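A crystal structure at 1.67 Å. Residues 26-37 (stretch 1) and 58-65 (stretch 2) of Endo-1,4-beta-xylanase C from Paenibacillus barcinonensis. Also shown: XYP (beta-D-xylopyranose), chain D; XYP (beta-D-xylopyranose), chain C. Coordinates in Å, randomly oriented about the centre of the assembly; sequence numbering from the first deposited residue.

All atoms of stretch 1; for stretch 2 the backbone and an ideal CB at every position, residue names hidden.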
# COMPACT_ATOMS: atom_id res chain seq x y z
N GLY A 26 4.47 -10.71 -8.14
CA GLY A 26 3.61 -10.07 -9.13
C GLY A 26 4.19 -8.74 -9.59
O GLY A 26 5.38 -8.64 -9.85
N ASN A 27 3.33 -7.73 -9.70
CA ASN A 27 3.75 -6.39 -10.03
C ASN A 27 3.96 -5.48 -8.85
O ASN A 27 4.14 -4.22 -9.02
CB ASN A 27 2.71 -5.73 -10.99
CG ASN A 27 2.59 -6.47 -12.30
OD1 ASN A 27 1.50 -6.82 -12.70
ND2 ASN A 27 3.73 -6.74 -12.94
N TRP A 28 4.03 -6.05 -7.64
CA TRP A 28 4.28 -5.24 -6.48
C TRP A 28 5.75 -4.71 -6.54
O TRP A 28 6.65 -5.45 -6.93
CB TRP A 28 4.03 -6.03 -5.21
CG TRP A 28 2.57 -6.25 -4.93
CD1 TRP A 28 1.80 -7.25 -5.42
CD2 TRP A 28 1.71 -5.44 -4.09
NE1 TRP A 28 0.51 -7.13 -4.96
CE2 TRP A 28 0.42 -6.02 -4.13
CE3 TRP A 28 1.90 -4.27 -3.35
CZ2 TRP A 28 -0.65 -5.49 -3.45
CZ3 TRP A 28 0.86 -3.76 -2.65
CH2 TRP A 28 -0.44 -4.34 -2.70
N ARG A 29 5.95 -3.46 -6.16
CA ARG A 29 7.28 -2.81 -6.25
C ARG A 29 7.54 -1.90 -5.04
O ARG A 29 6.62 -1.44 -4.38
CB ARG A 29 7.52 -2.03 -7.53
CG ARG A 29 6.65 -0.81 -7.80
CD ARG A 29 7.19 0.02 -8.96
NE ARG A 29 6.35 1.18 -9.30
CZ ARG A 29 6.39 2.37 -8.71
NH1 ARG A 29 7.22 2.66 -7.66
NH2 ARG A 29 5.57 3.36 -9.18
N ALA A 30 8.83 -1.63 -4.81
CA ALA A 30 9.25 -0.59 -3.87
C ALA A 30 9.06 0.83 -4.47
O ALA A 30 8.97 1.00 -5.71
CB ALA A 30 10.74 -0.84 -3.51
N ARG A 31 9.09 1.85 -3.61
CA ARG A 31 8.98 3.24 -4.01
C ARG A 31 10.34 3.98 -4.00
O ARG A 31 10.47 5.05 -4.59
CB ARG A 31 7.98 3.95 -3.11
CG ARG A 31 6.60 3.29 -3.17
CD ARG A 31 5.50 4.13 -2.47
NE ARG A 31 5.17 5.30 -3.24
CZ ARG A 31 5.15 6.56 -2.77
NH1 ARG A 31 5.50 6.83 -1.52
NH2 ARG A 31 4.78 7.54 -3.60
N GLY A 32 11.31 3.41 -3.29
CA GLY A 32 12.70 3.92 -3.25
C GLY A 32 13.68 2.79 -3.12
O GLY A 32 13.76 1.94 -3.98
N THR A 33 14.46 2.82 -2.02
CA THR A 33 15.53 1.85 -1.82
C THR A 33 15.15 0.69 -0.92
O THR A 33 15.99 -0.14 -0.57
CB THR A 33 16.76 2.57 -1.23
OG1 THR A 33 16.34 3.27 -0.06
CG2 THR A 33 17.33 3.52 -2.23
N GLU A 34 13.89 0.62 -0.52
CA GLU A 34 13.42 -0.47 0.36
C GLU A 34 13.31 -1.84 -0.36
O GLU A 34 13.40 -1.93 -1.61
CB GLU A 34 12.14 -0.09 1.09
CG GLU A 34 10.84 -0.12 0.26
CD GLU A 34 10.63 1.03 -0.64
OE1 GLU A 34 11.58 1.67 -1.10
OE2 GLU A 34 9.42 1.34 -0.94
N LYS A 35 13.14 -2.85 0.44
CA LYS A 35 13.16 -4.26 -0.05
C LYS A 35 11.80 -4.89 0.21
O LYS A 35 11.27 -4.87 1.32
CB LYS A 35 14.21 -5.04 0.69
CG LYS A 35 14.10 -6.54 0.53
CD LYS A 35 15.13 -7.25 1.44
CE LYS A 35 15.18 -8.74 1.12
NZ LYS A 35 14.16 -9.54 1.91
N LEU A 36 11.26 -5.49 -0.86
CA LEU A 36 10.02 -6.26 -0.80
C LEU A 36 10.26 -7.74 -1.02
O LEU A 36 11.09 -8.13 -1.86
CB LEU A 36 9.08 -5.79 -1.95
CG LEU A 36 8.07 -4.70 -1.58
CD1 LEU A 36 8.76 -3.37 -1.40
CD2 LEU A 36 6.96 -4.63 -2.67
N GLU A 37 9.56 -8.57 -0.24
CA GLU A 37 9.75 -10.04 -0.27
C GLU A 37 8.50 -10.75 0.19
O GLU A 37 7.93 -10.44 1.23
CB GLU A 37 10.92 -10.44 0.62
CG GLU A 37 11.24 -11.92 0.55
CD GLU A 37 12.18 -12.36 1.64
OE1 GLU A 37 12.83 -11.47 2.28
OE2 GLU A 37 12.26 -13.58 1.87
N UNK A 58 9.52 7.54 5.38
CA UNK A 58 8.14 7.24 5.78
C UNK A 58 7.41 6.74 4.56
O UNK A 58 6.50 5.92 4.67
CB UNK A 58 7.44 8.46 6.38
N UNK A 59 7.82 7.27 3.40
CA UNK A 59 7.14 6.95 2.13
C UNK A 59 7.56 5.63 1.45
O UNK A 59 6.96 5.26 0.41
CB UNK A 59 7.38 8.10 1.15
N UNK A 60 8.55 4.93 2.00
CA UNK A 60 8.86 3.57 1.57
C UNK A 60 7.75 2.62 1.99
O UNK A 60 7.30 2.62 3.13
CB UNK A 60 10.20 3.11 2.15
N UNK A 61 7.34 1.77 1.06
CA UNK A 61 6.23 0.85 1.27
C UNK A 61 5.87 0.11 0.01
O UNK A 61 6.38 0.46 -1.07
CB UNK A 61 5.00 1.60 1.79
N UNK A 62 5.04 -0.95 0.14
CA UNK A 62 4.74 -1.77 -1.05
C UNK A 62 3.69 -1.07 -1.94
O UNK A 62 2.70 -0.58 -1.41
CB UNK A 62 4.24 -3.15 -0.63
N UNK A 63 3.93 -1.05 -3.22
CA UNK A 63 3.02 -0.36 -4.17
C UNK A 63 2.70 -1.31 -5.32
O UNK A 63 3.56 -2.09 -5.76
CB UNK A 63 3.64 0.93 -4.70
N UNK A 64 1.49 -1.17 -5.86
CA UNK A 64 1.07 -1.82 -7.10
C UNK A 64 0.18 -0.93 -7.97
O UNK A 64 -0.76 -0.26 -7.49
CB UNK A 64 0.33 -3.12 -6.77
N UNK A 65 0.47 -0.94 -9.26
CA UNK A 65 -0.34 -0.25 -10.29
C UNK A 65 -1.71 -0.96 -10.37
O UNK A 65 -1.76 -2.19 -10.62
CB UNK A 65 0.36 -0.26 -11.65
C1 XYP D . 8.82 10.09 -3.56
C2 XYP D . 8.90 11.48 -3.02
C3 XYP D . 8.16 11.63 -1.72
C4 XYP D . 6.73 11.08 -1.88
C5 XYP D . 6.75 9.68 -2.48
O2 XYP D . 10.31 11.84 -2.82
O3 XYP D . 8.06 13.00 -1.34
O4 XYP D . 6.13 11.02 -0.63
O5 XYP D . 7.42 9.70 -3.73
O1 XYP C . 13.48 7.16 -5.60
C1 XYP C . 12.74 8.06 -6.47
C2 XYP C . 11.37 7.43 -6.80
C3 XYP C . 10.15 8.26 -6.40
C4 XYP C . 10.33 8.84 -5.00
C5 XYP C . 11.79 9.16 -4.58
O2 XYP C . 11.26 7.11 -8.19
O3 XYP C . 8.98 7.36 -6.35
O4 XYP C . 9.50 10.00 -4.93
O5 XYP C . 12.59 9.30 -5.77

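Position 58 offers little evidence: its ideal CB has no atom of stretch 1 within 5.5 Å, and phi/psi of -65/-31 suits almost any residue. The deposited residue is Thr 58, which makes no contact with stretch 1.

At position 59 the CA-to-CB bond runs sideways, and the ideal CB lies 3.5 Å from NH1 of Arg 31. The backbone already engages that guanidinium: Arg 31 NH1 donates to the carbonyl O of residue 59 at 2.9 Å, with an N-H...O angle of 154°. The nearby xylose of chain D makes an aromatic plausible, since sugars pack well on rings, but a polar side chain would also suit. Deposited is Tyr 59; C3 of that xylose lies over one face of its ring.

At position 60 the ideal CB, again directed sideways, is 3.5 Å from CD of Glu 34. A carboxylate and the hydroxyl of Thr 33 lie in this region, favouring a polar or positively charged group, although the carboxylate is already occupied in part: OE2 of Glu 34 accepts from Arg 31 N at 2.7 Å and OE1 from Gly 32 N at 2.8 Å. The residue is His 60. Glu 34 OE1 lies over one face of the imidazole, 3.5 Å from His 60 CD2, and Thr 33 OG1 is 3.4 Å from His 60 CE1. An ideal CB on Gly 32 would fall 2.6 Å from His 60 NE2, so the absence of a side chain there leaves room for the ring.

Position 61 has phi/psi of 174/168, a fully extended conformation most readily adopted by glycine. Its ideal CB would point away, 5.0 Å from Arg 31 CD, so stretch 1 alone would not exclude a small side chain. The residue is Gly 61, and its contribution is backbone: N donates to Glu 34 OE2 at 2.9 Å.

At position 62 the ideal CB is 3.7 Å from Leu 36 CD2 and 3.8 Å from Trp 28 CE3, an apolar setting for proline, valine or leucine; phi of -79° admits proline. Pro 62 is deposited, its CB 3.9 Å from both Leu 36 CD2 and Trp 28 CE3.

Position 63 pairs with Arg 29 in a single antiparallel bridge. Arg 29 N donates to O of residue 63 at 2.8 Å, and N of residue 63 returns a bond to Arg 29 O at 3.0 Å. The CB runs sideways, 4.1 Å from Arg 31 CG, with the side chain of Arg 29 also within reach of a longer side chain; the aliphatic portions suit leucine, isoleucine or methionine, while the charges could also attract an acid. Leu 63 places CD2 over one face of the Arg 29 guanidinium, 3.5 Å from Arg 29 CZ, and CD1 3.7 Å from Arg 31 NE.

Position 64 points toward stretch 1, its ideal CB 3.8 Å from Trp 28 CD2. A compact apolar group fits. Val 64 sets CG1 3.5 Å from the six-membered ring centroid of Trp 28, 13° off the normal, a CH-pi contact.

Position 65 has no nearby partner for CB, so many residues would serve. Deposited is Glu 65; one water donates to Asn 27 O (2.7 Å) and accepts from Glu 65 N (3.0 Å), a backbone bridge that says nothing about the side chain.

Stretch 2 58-65: TYHGPLVE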
# COMPACT_ATOMS: atom_id res chain seq x y z
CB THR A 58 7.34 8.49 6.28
OG1 THR A 58 7.31 9.47 5.23
CG2 THR A 58 7.94 9.08 7.54
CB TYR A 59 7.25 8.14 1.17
CG TYR A 59 8.62 8.54 0.73
CD1 TYR A 59 9.27 7.85 -0.28
CD2 TYR A 59 9.27 9.64 1.32
CE1 TYR A 59 10.55 8.23 -0.70
CE2 TYR A 59 10.55 10.03 0.89
CZ TYR A 59 11.17 9.32 -0.12
OH TYR A 59 12.45 9.68 -0.57
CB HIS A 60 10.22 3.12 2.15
CG HIS A 60 11.37 3.86 1.61
ND1 HIS A 60 12.66 3.73 2.10
CD2 HIS A 60 11.45 4.72 0.58
CE1 HIS A 60 13.47 4.50 1.40
NE2 HIS A 60 12.77 5.11 0.47
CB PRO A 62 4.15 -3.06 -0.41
CG PRO A 62 3.51 -2.57 0.85
CD PRO A 62 4.26 -1.35 1.31
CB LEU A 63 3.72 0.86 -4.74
CG LEU A 63 3.09 1.72 -5.85
CD1 LEU A 63 3.57 3.18 -5.76
CD2 LEU A 63 3.39 1.25 -7.30
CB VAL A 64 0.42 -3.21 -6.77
CG1 VAL A 64 -0.94 -3.09 -6.01
CG2 VAL A 64 0.20 -4.03 -8.06
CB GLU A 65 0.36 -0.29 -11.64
CG GLU A 65 -0.47 0.29 -12.78
CD GLU A 65 -0.70 1.76 -12.69
OE1 GLU A 65 0.29 2.51 -12.84
OE2 GLU A 65 -1.87 2.23 -12.49
O HOH W 1 2.93 -2.22 -10.40
O HOH W 2 -0.19 -4.05 -11.79
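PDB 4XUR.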